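Local structure of nickel-dependent hydrogenase large subunit (Allochromatium vinosum, 3MYR) at residues R274-G279 with L427-A432; R393-Y398 with D421-T426; A125-T130 with D150-I155; E132-I137 with N184-A189; E77-I82 with H492-E497. The protein carries the nickel-iron active centre of a membrane-bound [NiFe] hydrogenase, which catalyses the oxidation of hydrogen with transfer to an acceptor. All coordinates share one frame; numbering follows the deposited sequence.

Contact 1 of 5, residues R274-G279 with L427-A432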
# COMPACT_ATOMS: atom_id res chain seq x y z
N ARG B 274 23.22 12.96 3.51
CA ARG B 274 22.12 13.89 3.45
C ARG B 274 20.82 13.16 3.74
O ARG B 274 20.77 11.93 3.60
CB ARG B 274 22.06 14.64 2.07
CG ARG B 274 21.88 13.77 0.84
CD ARG B 274 21.94 14.59 -0.49
NE ARG B 274 23.24 15.26 -0.61
CZ ARG B 274 24.29 14.69 -1.23
NH1 ARG B 274 24.16 13.50 -1.87
NH2 ARG B 274 25.44 15.33 -1.26
N GLY B 275 19.76 13.92 4.00
CA GLY B 275 18.39 13.38 3.95
C GLY B 275 17.92 12.79 5.28
O GLY B 275 17.06 11.89 5.33
N GLU B 276 18.46 13.30 6.39
CA GLU B 276 17.91 12.91 7.71
C GLU B 276 18.06 14.10 8.68
O GLU B 276 19.13 14.31 9.26
CB GLU B 276 18.56 11.63 8.27
CG GLU B 276 17.72 10.93 9.38
CD GLU B 276 17.71 11.74 10.73
OE1 GLU B 276 16.68 12.38 11.08
OE2 GLU B 276 18.74 11.75 11.44
N GLY B 277 16.99 14.87 8.87
CA GLY B 277 17.17 16.13 9.60
C GLY B 277 16.53 16.21 10.97
O GLY B 277 16.40 17.30 11.52
N LEU B 278 16.14 15.06 11.53
CA LEU B 278 15.42 15.04 12.82
C LEU B 278 16.25 14.43 13.94
O LEU B 278 16.31 14.99 15.07
CB LEU B 278 14.09 14.27 12.73
CG LEU B 278 12.98 14.74 11.79
CD1 LEU B 278 11.65 13.86 11.94
CD2 LEU B 278 12.68 16.20 12.11
N GLY B 279 16.84 13.26 13.67
CA GLY B 279 17.58 12.57 14.70
C GLY B 279 16.73 11.80 15.75
O GLY B 279 17.31 11.23 16.67
N LEU B 427 20.64 7.25 2.11
CA LEU B 427 21.23 5.93 1.84
C LEU B 427 20.93 4.97 2.99
O LEU B 427 20.71 3.81 2.73
CB LEU B 427 22.75 6.02 1.79
CG LEU B 427 23.52 5.22 0.73
CD1 LEU B 427 25.02 4.96 1.03
CD2 LEU B 427 22.90 4.05 0.13
N GLY B 428 21.16 5.39 4.23
CA GLY B 428 21.02 4.45 5.35
C GLY B 428 19.57 3.94 5.45
O GLY B 428 19.32 2.80 5.77
N ARG B 429 18.61 4.79 5.13
CA ARG B 429 17.19 4.43 5.22
C ARG B 429 16.92 3.35 4.17
O ARG B 429 16.22 2.39 4.44
CB ARG B 429 16.37 5.69 4.89
CG ARG B 429 14.91 5.64 5.15
CD ARG B 429 14.27 7.02 4.89
NE ARG B 429 14.71 8.00 5.90
CZ ARG B 429 15.42 9.11 5.67
NH1 ARG B 429 15.81 9.47 4.44
NH2 ARG B 429 15.76 9.88 6.69
N THR B 430 17.46 3.54 2.97
CA THR B 430 17.21 2.65 1.85
C THR B 430 17.91 1.34 2.19
O THR B 430 17.36 0.27 1.96
CB THR B 430 17.85 3.24 0.55
OG1 THR B 430 17.23 4.48 0.27
CG2 THR B 430 17.69 2.30 -0.70
N ALA B 431 19.13 1.42 2.71
CA ALA B 431 19.83 0.20 3.17
C ALA B 431 19.02 -0.49 4.32
O ALA B 431 18.93 -1.69 4.34
CB ALA B 431 21.26 0.53 3.67
N ALA B 432 18.50 0.26 5.30
CA ALA B 432 17.78 -0.36 6.41
C ALA B 432 16.58 -1.21 5.90
O ALA B 432 16.27 -2.28 6.43
CB ALA B 432 17.26 0.75 7.37

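Contact 2 of 5, residues R393-Y398 with D421-T426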
# COMPACT_ATOMS: atom_id res chain seq x y z
N ARG B 393 13.49 1.17 12.93
CA ARG B 393 13.49 -0.21 13.43
C ARG B 393 14.91 -0.73 13.50
O ARG B 393 15.31 -1.41 14.47
CB ARG B 393 12.59 -1.13 12.58
CG ARG B 393 11.07 -1.02 12.97
CD ARG B 393 10.24 -2.10 12.16
NE ARG B 393 10.31 -1.81 10.71
CZ ARG B 393 9.43 -1.09 10.00
NH1 ARG B 393 9.59 -0.99 8.67
NH2 ARG B 393 8.39 -0.51 10.57
N VAL B 394 15.66 -0.46 12.45
CA VAL B 394 17.02 -1.01 12.41
C VAL B 394 17.87 -0.33 13.48
O VAL B 394 18.65 -0.98 14.18
CB VAL B 394 17.64 -0.93 10.99
CG1 VAL B 394 19.13 -1.19 11.01
CG2 VAL B 394 16.94 -1.93 10.09
N LEU B 395 17.67 0.96 13.67
CA LEU B 395 18.33 1.62 14.81
C LEU B 395 17.94 1.02 16.16
O LEU B 395 18.82 0.79 16.98
CB LEU B 395 18.23 3.17 14.81
CG LEU B 395 18.80 3.92 13.59
CD1 LEU B 395 18.28 5.35 13.59
CD2 LEU B 395 20.34 3.95 13.64
N MET B 396 16.64 0.73 16.35
CA MET B 396 16.17 0.14 17.60
C MET B 396 16.74 -1.26 17.83
O MET B 396 17.11 -1.61 18.94
CB MET B 396 14.64 0.05 17.59
CG MET B 396 13.99 0.30 18.98
SD MET B 396 14.21 2.02 19.59
CE MET B 396 13.49 3.07 18.30
N LEU B 397 16.83 -2.06 16.77
CA LEU B 397 17.41 -3.36 16.84
C LEU B 397 18.87 -3.26 17.18
O LEU B 397 19.38 -4.09 17.97
CB LEU B 397 17.24 -4.15 15.51
CG LEU B 397 15.80 -4.68 15.32
CD1 LEU B 397 15.56 -5.13 13.85
CD2 LEU B 397 15.50 -5.82 16.31
N TYR B 398 19.56 -2.34 16.52
CA TYR B 398 20.97 -2.17 16.78
C TYR B 398 21.20 -1.76 18.22
O TYR B 398 22.06 -2.33 18.94
CB TYR B 398 21.53 -1.04 15.86
CG TYR B 398 23.05 -1.00 15.70
CD1 TYR B 398 23.84 -0.05 16.39
CD2 TYR B 398 23.70 -1.95 14.90
CE1 TYR B 398 25.24 -0.00 16.22
CE2 TYR B 398 25.06 -1.95 14.74
CZ TYR B 398 25.84 -0.97 15.39
OH TYR B 398 27.20 -0.95 15.18
N ASP B 421 27.42 7.01 11.54
CA ASP B 421 26.54 8.10 11.25
C ASP B 421 26.02 8.23 9.80
O ASP B 421 25.10 8.99 9.56
CB ASP B 421 27.01 9.43 11.86
CG ASP B 421 27.95 10.17 10.95
OD1 ASP B 421 29.17 9.88 11.07
OD2 ASP B 421 27.46 10.98 10.10
N ALA B 422 26.56 7.46 8.84
CA ALA B 422 25.95 7.34 7.53
C ALA B 422 24.60 6.59 7.57
O ALA B 422 23.83 6.67 6.63
CB ALA B 422 26.91 6.68 6.51
N LEU B 423 24.26 5.94 8.66
CA LEU B 423 22.88 5.37 8.77
C LEU B 423 21.83 6.47 8.72
O LEU B 423 20.74 6.26 8.17
CB LEU B 423 22.70 4.60 10.08
CG LEU B 423 23.59 3.36 10.10
CD1 LEU B 423 23.51 2.64 11.45
CD2 LEU B 423 23.14 2.44 8.99
N TYR B 424 22.16 7.64 9.28
CA TYR B 424 21.20 8.75 9.39
C TYR B 424 21.13 9.55 8.10
O TYR B 424 21.74 10.61 7.99
CB TYR B 424 21.62 9.64 10.53
CG TYR B 424 21.67 8.87 11.82
CD1 TYR B 424 22.88 8.46 12.36
CD2 TYR B 424 20.51 8.61 12.53
CE1 TYR B 424 22.94 7.80 13.59
CE2 TYR B 424 20.56 8.01 13.79
CZ TYR B 424 21.74 7.55 14.28
OH TYR B 424 21.76 6.93 15.50
N SER B 425 20.52 8.95 7.09
CA SER B 425 20.63 9.49 5.75
C SER B 425 19.68 8.78 4.79
O SER B 425 19.13 7.74 5.12
CB SER B 425 22.07 9.31 5.26
OG SER B 425 22.32 7.95 4.90
N THR B 426 19.51 9.33 3.61
CA THR B 426 18.74 8.73 2.56
C THR B 426 19.31 7.34 2.20
O THR B 426 18.57 6.37 2.03
CB THR B 426 18.80 9.66 1.34
OG1 THR B 426 18.07 10.85 1.62
CG2 THR B 426 18.29 8.96 0.03

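Contact 3 of 5, residues A125-T130 with D150-I155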
# COMPACT_ATOMS: atom_id res chain seq x y z
N ALA B 125 25.00 -1.23 -22.55
CA ALA B 125 25.79 -2.23 -21.82
C ALA B 125 26.23 -3.34 -22.73
O ALA B 125 25.52 -3.71 -23.69
CB ALA B 125 24.98 -2.83 -20.66
N ASP B 126 27.38 -3.89 -22.42
CA ASP B 126 27.77 -5.12 -23.05
C ASP B 126 27.08 -6.26 -22.25
O ASP B 126 27.28 -6.37 -21.04
CB ASP B 126 29.31 -5.23 -22.98
CG ASP B 126 29.84 -6.63 -23.43
OD1 ASP B 126 30.78 -7.17 -22.82
OD2 ASP B 126 29.39 -7.20 -24.43
N PRO B 127 26.37 -7.18 -22.96
CA PRO B 127 25.62 -8.22 -22.28
C PRO B 127 26.54 -9.16 -21.49
O PRO B 127 26.23 -9.53 -20.38
CB PRO B 127 24.90 -8.96 -23.41
CG PRO B 127 24.68 -7.84 -24.49
CD PRO B 127 25.99 -7.02 -24.39
N ARG B 128 27.70 -9.44 -22.04
CA ARG B 128 28.66 -10.28 -21.36
C ARG B 128 29.22 -9.67 -20.08
O ARG B 128 29.32 -10.34 -19.08
CB ARG B 128 29.80 -10.73 -22.27
CG ARG B 128 30.74 -11.63 -21.50
CD ARG B 128 31.90 -12.22 -22.36
NE ARG B 128 31.38 -13.02 -23.48
CZ ARG B 128 30.86 -14.25 -23.36
NH1 ARG B 128 30.80 -14.86 -22.16
NH2 ARG B 128 30.38 -14.87 -24.45
N ALA B 129 29.62 -8.40 -20.12
CA ALA B 129 30.09 -7.71 -18.93
C ALA B 129 28.96 -7.63 -17.89
O ALA B 129 29.20 -7.69 -16.66
CB ALA B 129 30.64 -6.28 -19.29
N THR B 130 27.71 -7.52 -18.35
CA THR B 130 26.60 -7.41 -17.41
C THR B 130 26.46 -8.74 -16.64
O THR B 130 26.25 -8.76 -15.43
CB THR B 130 25.26 -7.13 -18.12
OG1 THR B 130 25.39 -5.93 -18.88
CG2 THR B 130 24.12 -6.96 -17.15
N ASP B 150 18.93 -10.43 -24.52
CA ASP B 150 17.47 -10.49 -24.86
C ASP B 150 16.67 -9.47 -24.07
O ASP B 150 15.82 -8.80 -24.61
CB ASP B 150 16.89 -11.92 -24.75
CG ASP B 150 17.58 -12.94 -25.82
OD1 ASP B 150 17.36 -14.22 -25.76
OD2 ASP B 150 18.39 -12.49 -26.71
N THR B 151 17.00 -9.25 -22.81
CA THR B 151 16.34 -8.18 -22.06
C THR B 151 16.65 -6.81 -22.65
O THR B 151 15.75 -5.99 -22.89
CB THR B 151 16.84 -8.18 -20.58
OG1 THR B 151 16.51 -9.45 -20.01
CG2 THR B 151 16.17 -7.12 -19.78
N GLN B 152 17.93 -6.54 -22.88
CA GLN B 152 18.31 -5.27 -23.48
C GLN B 152 17.58 -5.02 -24.83
O GLN B 152 17.09 -3.90 -25.12
CB GLN B 152 19.85 -5.27 -23.68
CG GLN B 152 20.42 -4.02 -24.35
CD GLN B 152 21.93 -4.12 -24.48
OE1 GLN B 152 22.67 -3.41 -23.78
NE2 GLN B 152 22.39 -5.08 -25.26
N LYS B 153 17.50 -6.04 -25.67
CA LYS B 153 16.84 -5.89 -26.95
C LYS B 153 15.34 -5.53 -26.84
O LYS B 153 14.83 -4.67 -27.58
CB LYS B 153 17.07 -7.12 -27.80
CG LYS B 153 16.04 -7.25 -28.92
CD LYS B 153 16.67 -7.07 -30.34
CE LYS B 153 17.40 -8.37 -30.81
NZ LYS B 153 17.02 -9.57 -29.95
N ARG B 154 14.64 -6.11 -25.86
CA ARG B 154 13.25 -5.76 -25.68
C ARG B 154 13.15 -4.28 -25.27
O ARG B 154 12.22 -3.56 -25.68
CB ARG B 154 12.62 -6.56 -24.52
CG ARG B 154 12.15 -7.89 -24.85
CD ARG B 154 11.32 -8.48 -23.67
NE ARG B 154 9.88 -8.34 -23.84
CZ ARG B 154 9.00 -8.85 -22.97
NH1 ARG B 154 9.44 -9.48 -21.87
NH2 ARG B 154 7.70 -8.71 -23.19
N ILE B 155 14.03 -3.82 -24.42
CA ILE B 155 13.92 -2.43 -23.98
C ILE B 155 14.34 -1.52 -25.12
O ILE B 155 13.75 -0.43 -25.34
CB ILE B 155 14.82 -2.18 -22.79
CG1 ILE B 155 14.33 -3.05 -21.65
CG2 ILE B 155 14.77 -0.71 -22.34
CD1 ILE B 155 15.54 -3.38 -20.91

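Contact 4 of 5, residues E132-I137 with N184-A189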
# COMPACT_ATOMS: atom_id res chain seq x y z
N GLU B 132 29.04 -10.92 -16.15
CA GLU B 132 30.17 -10.99 -15.19
C GLU B 132 29.88 -10.22 -13.90
O GLU B 132 30.19 -10.70 -12.82
CB GLU B 132 31.52 -10.52 -15.82
CG GLU B 132 31.91 -11.31 -17.02
CD GLU B 132 32.46 -12.72 -16.69
OE1 GLU B 132 32.89 -13.43 -17.63
OE2 GLU B 132 32.54 -13.07 -15.49
N LEU B 133 29.31 -9.02 -14.02
CA LEU B 133 29.03 -8.23 -12.87
C LEU B 133 27.97 -8.93 -12.04
O LEU B 133 28.13 -9.08 -10.81
CB LEU B 133 28.44 -6.92 -13.33
CG LEU B 133 28.45 -5.68 -12.44
CD1 LEU B 133 27.22 -4.78 -12.50
CD2 LEU B 133 29.41 -5.59 -11.06
N ALA B 134 26.86 -9.33 -12.67
CA ALA B 134 25.78 -10.00 -11.88
C ALA B 134 26.34 -11.18 -11.16
O ALA B 134 25.98 -11.44 -10.01
CB ALA B 134 24.71 -10.46 -12.77
N GLN B 135 27.24 -11.92 -11.82
CA GLN B 135 27.75 -13.14 -11.25
C GLN B 135 28.81 -12.86 -10.17
O GLN B 135 29.02 -13.70 -9.32
CB GLN B 135 28.31 -14.04 -12.37
CG GLN B 135 27.13 -14.65 -13.18
CD GLN B 135 27.58 -15.48 -14.44
OE1 GLN B 135 26.74 -15.97 -15.21
NE2 GLN B 135 28.88 -15.66 -14.61
N SER B 136 29.44 -11.67 -10.20
CA SER B 136 30.49 -11.37 -9.21
C SER B 136 29.77 -10.99 -7.90
O SER B 136 30.39 -11.01 -6.83
CB SER B 136 31.35 -10.18 -9.64
OG SER B 136 30.56 -9.00 -9.53
N ILE B 137 28.48 -10.68 -7.99
CA ILE B 137 27.78 -10.35 -6.74
C ILE B 137 26.80 -11.36 -6.19
O ILE B 137 26.37 -11.21 -5.09
CB ILE B 137 27.11 -8.91 -6.71
CG1 ILE B 137 25.92 -8.82 -7.62
CG2 ILE B 137 28.08 -7.82 -7.07
CD1 ILE B 137 25.10 -7.59 -7.35
N ASN B 184 23.25 -0.76 -14.83
CA ASN B 184 21.88 -0.35 -15.17
C ASN B 184 21.12 -1.51 -15.79
O ASN B 184 19.92 -1.70 -15.49
CB ASN B 184 21.88 0.86 -16.11
CG ASN B 184 22.36 2.17 -15.40
OD1 ASN B 184 21.85 2.50 -14.35
ND2 ASN B 184 23.27 2.91 -16.02
N LEU B 185 21.76 -2.25 -16.71
CA LEU B 185 21.06 -3.35 -17.41
C LEU B 185 20.70 -4.44 -16.40
O LEU B 185 19.59 -4.94 -16.41
CB LEU B 185 21.90 -3.91 -18.61
CG LEU B 185 21.25 -5.07 -19.40
CD1 LEU B 185 19.78 -4.72 -19.89
CD2 LEU B 185 22.17 -5.54 -20.56
N MET B 186 21.58 -4.70 -15.43
CA MET B 186 21.35 -5.70 -14.44
C MET B 186 20.10 -5.34 -13.60
O MET B 186 19.24 -6.17 -13.33
CB MET B 186 22.57 -5.82 -13.53
CG MET B 186 22.38 -6.87 -12.42
SD MET B 186 23.87 -6.98 -11.32
CE MET B 186 23.53 -5.59 -10.25
N ALA B 187 20.05 -4.09 -13.14
CA ALA B 187 18.91 -3.61 -12.35
C ALA B 187 17.61 -3.64 -13.13
O ALA B 187 16.57 -3.97 -12.56
CB ALA B 187 19.19 -2.20 -11.88
N VAL B 188 17.63 -3.27 -14.40
CA VAL B 188 16.45 -3.37 -15.24
C VAL B 188 15.97 -4.84 -15.35
O VAL B 188 14.77 -5.11 -15.28
CB VAL B 188 16.77 -2.84 -16.68
CG1 VAL B 188 15.74 -3.31 -17.66
CG2 VAL B 188 16.84 -1.28 -16.66
N ALA B 189 16.89 -5.79 -15.59
CA ALA B 189 16.50 -7.19 -15.62
C ALA B 189 15.88 -7.58 -14.27
O ALA B 189 14.88 -8.31 -14.22
CB ALA B 189 17.71 -8.05 -15.86

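Contact 5 of 5, residues E77-I82 with H492-E497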
# COMPACT_ATOMS: atom_id res chain seq x y z
N GLU B 77 -9.46 -6.17 19.82
CA GLU B 77 -8.97 -7.13 20.78
C GLU B 77 -8.40 -6.42 22.03
O GLU B 77 -8.65 -6.84 23.16
CB GLU B 77 -7.91 -8.00 20.11
CG GLU B 77 -8.55 -9.01 19.08
CD GLU B 77 -7.63 -9.38 17.92
OE1 GLU B 77 -6.39 -9.10 17.98
OE2 GLU B 77 -8.18 -10.03 16.97
N ASP B 78 -7.72 -5.28 21.84
CA ASP B 78 -7.20 -4.53 22.98
C ASP B 78 -8.36 -3.97 23.81
O ASP B 78 -8.33 -4.08 25.04
CB ASP B 78 -6.25 -3.40 22.52
CG ASP B 78 -5.53 -2.72 23.68
OD1 ASP B 78 -4.74 -3.42 24.32
OD2 ASP B 78 -5.77 -1.52 24.01
N ALA B 79 -9.35 -3.36 23.15
CA ALA B 79 -10.46 -2.73 23.87
C ALA B 79 -11.23 -3.73 24.73
O ALA B 79 -11.71 -3.40 25.86
CB ALA B 79 -11.41 -2.06 22.85
N LEU B 80 -11.33 -4.95 24.22
CA LEU B 80 -12.25 -5.97 24.70
C LEU B 80 -11.50 -7.04 25.49
O LEU B 80 -12.14 -7.90 26.16
CB LEU B 80 -12.87 -6.63 23.50
CG LEU B 80 -14.22 -6.08 23.06
CD1 LEU B 80 -14.84 -4.80 23.73
CD2 LEU B 80 -14.72 -6.42 21.70
N ARG B 81 -10.17 -6.96 25.44
CA ARG B 81 -9.22 -7.95 26.06
C ARG B 81 -9.44 -9.33 25.53
O ARG B 81 -9.65 -10.26 26.29
CB ARG B 81 -9.28 -7.98 27.61
CG ARG B 81 -9.71 -6.62 28.13
CD ARG B 81 -8.64 -5.82 28.77
NE ARG B 81 -9.00 -5.69 30.20
CZ ARG B 81 -8.58 -6.49 31.20
NH1 ARG B 81 -8.98 -6.25 32.47
NH2 ARG B 81 -7.73 -7.51 30.98
N ILE B 82 -9.46 -9.48 24.22
CA ILE B 82 -9.56 -10.81 23.70
C ILE B 82 -8.12 -11.30 23.52
O ILE B 82 -7.34 -10.62 22.88
CB ILE B 82 -10.25 -10.72 22.37
CG1 ILE B 82 -11.65 -10.16 22.60
CG2 ILE B 82 -10.23 -12.06 21.64
CD1 ILE B 82 -12.39 -9.74 21.28
N HIS B 492 -4.22 2.32 15.70
CA HIS B 492 -5.60 2.65 15.55
C HIS B 492 -6.12 2.78 16.96
O HIS B 492 -6.04 1.81 17.73
CB HIS B 492 -6.37 1.54 14.85
CG HIS B 492 -6.07 1.42 13.38
ND1 HIS B 492 -6.85 0.69 12.53
CD2 HIS B 492 -5.09 1.97 12.62
CE1 HIS B 492 -6.36 0.77 11.30
NE2 HIS B 492 -5.32 1.58 11.32
N TRP B 493 -6.67 3.95 17.31
CA TRP B 493 -7.26 4.09 18.65
C TRP B 493 -8.78 4.03 18.50
O TRP B 493 -9.34 4.81 17.71
CB TRP B 493 -6.85 5.44 19.23
CG TRP B 493 -5.46 5.46 19.77
CD1 TRP B 493 -5.11 5.45 21.11
CD2 TRP B 493 -4.23 5.63 19.04
NE1 TRP B 493 -3.76 5.57 21.24
CE2 TRP B 493 -3.19 5.66 19.99
CE3 TRP B 493 -3.89 5.64 17.65
CZ2 TRP B 493 -1.84 5.79 19.63
CZ3 TRP B 493 -2.57 5.79 17.28
CH2 TRP B 493 -1.54 5.85 18.27
N ILE B 494 -9.44 3.13 19.21
CA ILE B 494 -10.91 3.00 19.05
C ILE B 494 -11.61 3.28 20.39
O ILE B 494 -11.13 2.87 21.45
CB ILE B 494 -11.32 1.62 18.55
CG1 ILE B 494 -12.83 1.54 18.28
CG2 ILE B 494 -10.90 0.51 19.56
CD1 ILE B 494 -13.25 0.19 17.57
N VAL B 495 -12.76 3.91 20.31
CA VAL B 495 -13.58 4.07 21.48
C VAL B 495 -14.92 3.49 21.14
O VAL B 495 -15.54 3.88 20.12
CB VAL B 495 -13.72 5.59 21.86
CG1 VAL B 495 -14.69 5.81 23.01
CG2 VAL B 495 -12.34 6.19 22.14
N ILE B 496 -15.39 2.60 22.01
CA ILE B 496 -16.63 1.86 21.75
C ILE B 496 -17.70 2.23 22.75
O ILE B 496 -17.46 2.24 23.98
CB ILE B 496 -16.46 0.31 21.81
CG1 ILE B 496 -15.49 -0.19 20.71
CG2 ILE B 496 -17.81 -0.38 21.66
CD1 ILE B 496 -14.92 -1.58 21.05
N GLU B 497 -18.89 2.54 22.26
CA GLU B 497 -20.01 2.80 23.17
C GLU B 497 -21.22 2.02 22.71
O GLU B 497 -21.64 2.12 21.55
CB GLU B 497 -20.35 4.32 23.28
CG GLU B 497 -19.13 5.15 23.68
CD GLU B 497 -19.43 6.68 23.85
OE1 GLU B 497 -20.44 7.16 23.31
OE2 GLU B 497 -18.60 7.42 24.45

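Contact 1 of 5, residues R274-G279 with L427-A432
A two-pronged arginine grip on a backbone carbonyl joins the loop 274-279 to the beginning of helix 426-456: Arg429 reaches Gly275 and grazes Glu276. Both terminal nitrogens point at one acceptor, with NH1 of Arg429 2.9 Å and NH2 of Arg429 2.8 Å from Gly275 O. The oxygen lies almost exactly in the guanidinium plane, at its edge, but because the two donors share it neither bond is straight (N-H...O 141° and 148°). The aliphatic stem leaves the helix extended and turns once, at chi3 (-69°), which brings the guanidinium end-on to the loop. Its remaining partners fix its rotation: NE forms a salt bridge with Glu387, NH1 also bonds Ser551, and Phe552 makes a cation-pi contact. A leucine here would probably leave Gly275 O without either of its donors and Glu387 without this counter-charge. Glu276 meets the arginine through its chain rather than its charge, CG lying 3.5 Å from NH2 of Arg429, while the carboxylate bends off, with OE1 5.1 Å from that same NH2. The carboxylate instead braces the loop: OE2 pairs with Arg308, and OE1 takes two backbone N-H groups. Leu278 N comes from above the carboxylate plane at 2.8 Å from Glu276 OE1, and Gly279 N meets the syn lone pair of Glu276 OE1 at 2.7 Å.

Contact 2 of 5, residues R393-Y398 with D421-T426
The Tyr424 ring is met at a slant by both methyl groups of Leu395, while Asp421 CA from its own segment lies at the ring edge, in the plane. CD1 of Leu395 comes to 3.5 Å from CE2 of Tyr424, and CD2 of Leu395 lies beside the phenol end, 3.8 Å from OH of Tyr424. The two methyls of the fork thus divide the ring between them, CD1 nearest CE2 and CD2 nearer the hydroxyl. The same CD2 also touches the other side chain of the loop, 4.1 Å from CD1 of Leu423, so one residue of the helix serves two successive residues of the turn. Tyr424 is the centre of an inverse gamma turn, and with CG anti to the carbonyl carbon (chi1 -59°) its ring reaches the helix. An alanine in place of Tyr424 is likely to strip both Leu395 methyls of their aromatic neighbour and open a gap beside the helix. Just beyond, the Ser425 hydroxyl donates to Ala422 O (OG of Ser425 to O of Ala422 2.6 Å) and caps helix 426-456 through Gly428 N. This buried apolar contact joins helix 390-399 to the loop leading into helix 426-456, with Phe281 of strand 281-288 and Ile305 of strand 300-305 against Leu395, and Val409 of helix 403-416 against Leu423.

Contact 3 of 5, residues A125-T130 with D150-I155
Asp126 O, in the turn whose flanking residues Ala125 and Pro127 meet Gln152, is gripped by two donors of one residue: Thr130 N at 3.0 Å from Asp126 O, and Thr130 OG1 at 2.9 Å from Asp126 O. The backbone bond is the first of helix 127-137; the hydroxyl comes from above the carbonyl plane. Asp126 is the N-cap, and its OD1 accepts Ala129 N at 3.2 Å, met from well above the carboxylate plane (N-H...O angle 147°). Pro127 follows as the first helical residue, a position where its missing N-H costs no helix bond. Across the contact, Gln152 leaves its helix fully extended, CG anti to the backbone N (chi1 178°), so that the amide group reaches the lead-in of the other helix. Its CD lies 3.7 Å from Ala125 O, and the side chain runs at about a right angle to the Pro127 ring; the backbones stay apart, with CA of Pro127 8.0 Å from CA of Gln152. Nearby, Asp126 N bonds Glu182 and Thr130 packs on Leu185, both of helix 181-201. Helix 145-160, which supplies Gln152, also carries Arg154, whose salt bridges go to Asp31 and Asp35 of the small subunit HydA, so this helix serves the heterodimer interface as well.

Contact 4 of 5, residues E132-I137 with N184-A189
Met186 is the residue of segment 184-189 that touches Leu133, Ala134 and Ile137, and its neighbours in sequence turn to other parts of the chain. First comes Asn184, whose CB points away from segment 132-137 and whose OD1 accepts from Asp118 N. Leu185 is directed to Ala125 and to Gln152 of helix 145-160. Met186 then sends its chain straight across: CG is anti to the backbone N (chi1 179°) and the next bond is also extended, so the thioether arrives against Ala134. Its SD sits 3.6 Å from CA of Ala134 and 3.9 Å from CB of Ala134, an approach to the backbone that the small alanine side chain allows. The axes of the short helical segments 132-137 and 184-189 come within 10.3 Å and their N-to-C directions are 70° apart; the approach is centred on this pair, CA of Ala134 lying 6.7 Å from CA of Met186. Leu133 flanks the sulfur, its CD1 4.2 Å from SD of Met186, with the two side chains at about a right angle. After the bend at chi3 (82°), CE of Met186 meets CD1 of Ile137 tip to tip at 3.9 Å; Ile137, the last residue of its helix, also packs on Pro259 and Ala263 of helix 236-265. Beyond Met186, Ala187 faces Val117, Val188 packs on Ile155, and Ala189 lies against Tyr147 and Phe148 of helix 145-160.

Contact 5 of 5, residues E77-I82 with H492-E497
Ala79 and Leu80, at the C-terminal end of helix 67-80, pack on Ile494 and Ile496 of strand 488-497, the middle strand of a three-stranded antiparallel sheet, in a helix-on-sheet contact. The backbone bonds concern the helix end: Ile82 N donates to Glu77 O (3.0 Å between Ile82 N and Glu77 O), a weak bond links Arg81 N to Asp78 O, and Arg81 has a positive phi (58°), which together define a Schellman motif that ends the helix. Other polar bonds tie the neighbours: Asp78 OD2 accepts Val480 N of strand 476-485, and His492 NE2 bonds His68 ND1, His68 being a residue of the nickel-iron pocket. Across the segments every contact is apolar. Ile494 and Ile496 are two residues apart on the strand and both point toward the helix, while Val495 between them points away. CB of Ala79 lies 4.2 Å from CG2 of Ile494, and CB of Ala79 reaches CD1 of Ile496 at 4.0 Å. The Ile496 chain has CG1 anti to the carbonyl carbon (chi1 -63°), which carries CD1 to the helix. There it meets Leu80 as well, the two side chains at about a right angle, with CD1 of Ile496 4.2 Å from CD1 of Leu80.

How the contacts relate
Contacts 1 and 2 form one continuous piece, their centres 7 Å apart, tied by a probable hydrogen bond from Thr426 N to Arg274 O at 2.9 Å; along the chain contact 2 is nested in the loop closed by contact 1. Contacts 3 and 4 are likewise joined, centres 10 Å apart, through the shared helix 127-137 and the packing of Thr130 CG2 against Met186 N at 3.8 Å. Contact 5 is remote, about 35 Å from contact 1 and 55 Å from contact 3, centre to centre. Towards the metals, the Arg429 side chain is about 12 Å from the nickel-iron centre, and that of Ile494 about 12 Å from the magnesium ion, whereas contacts 3 and 4 lie farther from the chain centre, contact 3 beside the small subunit.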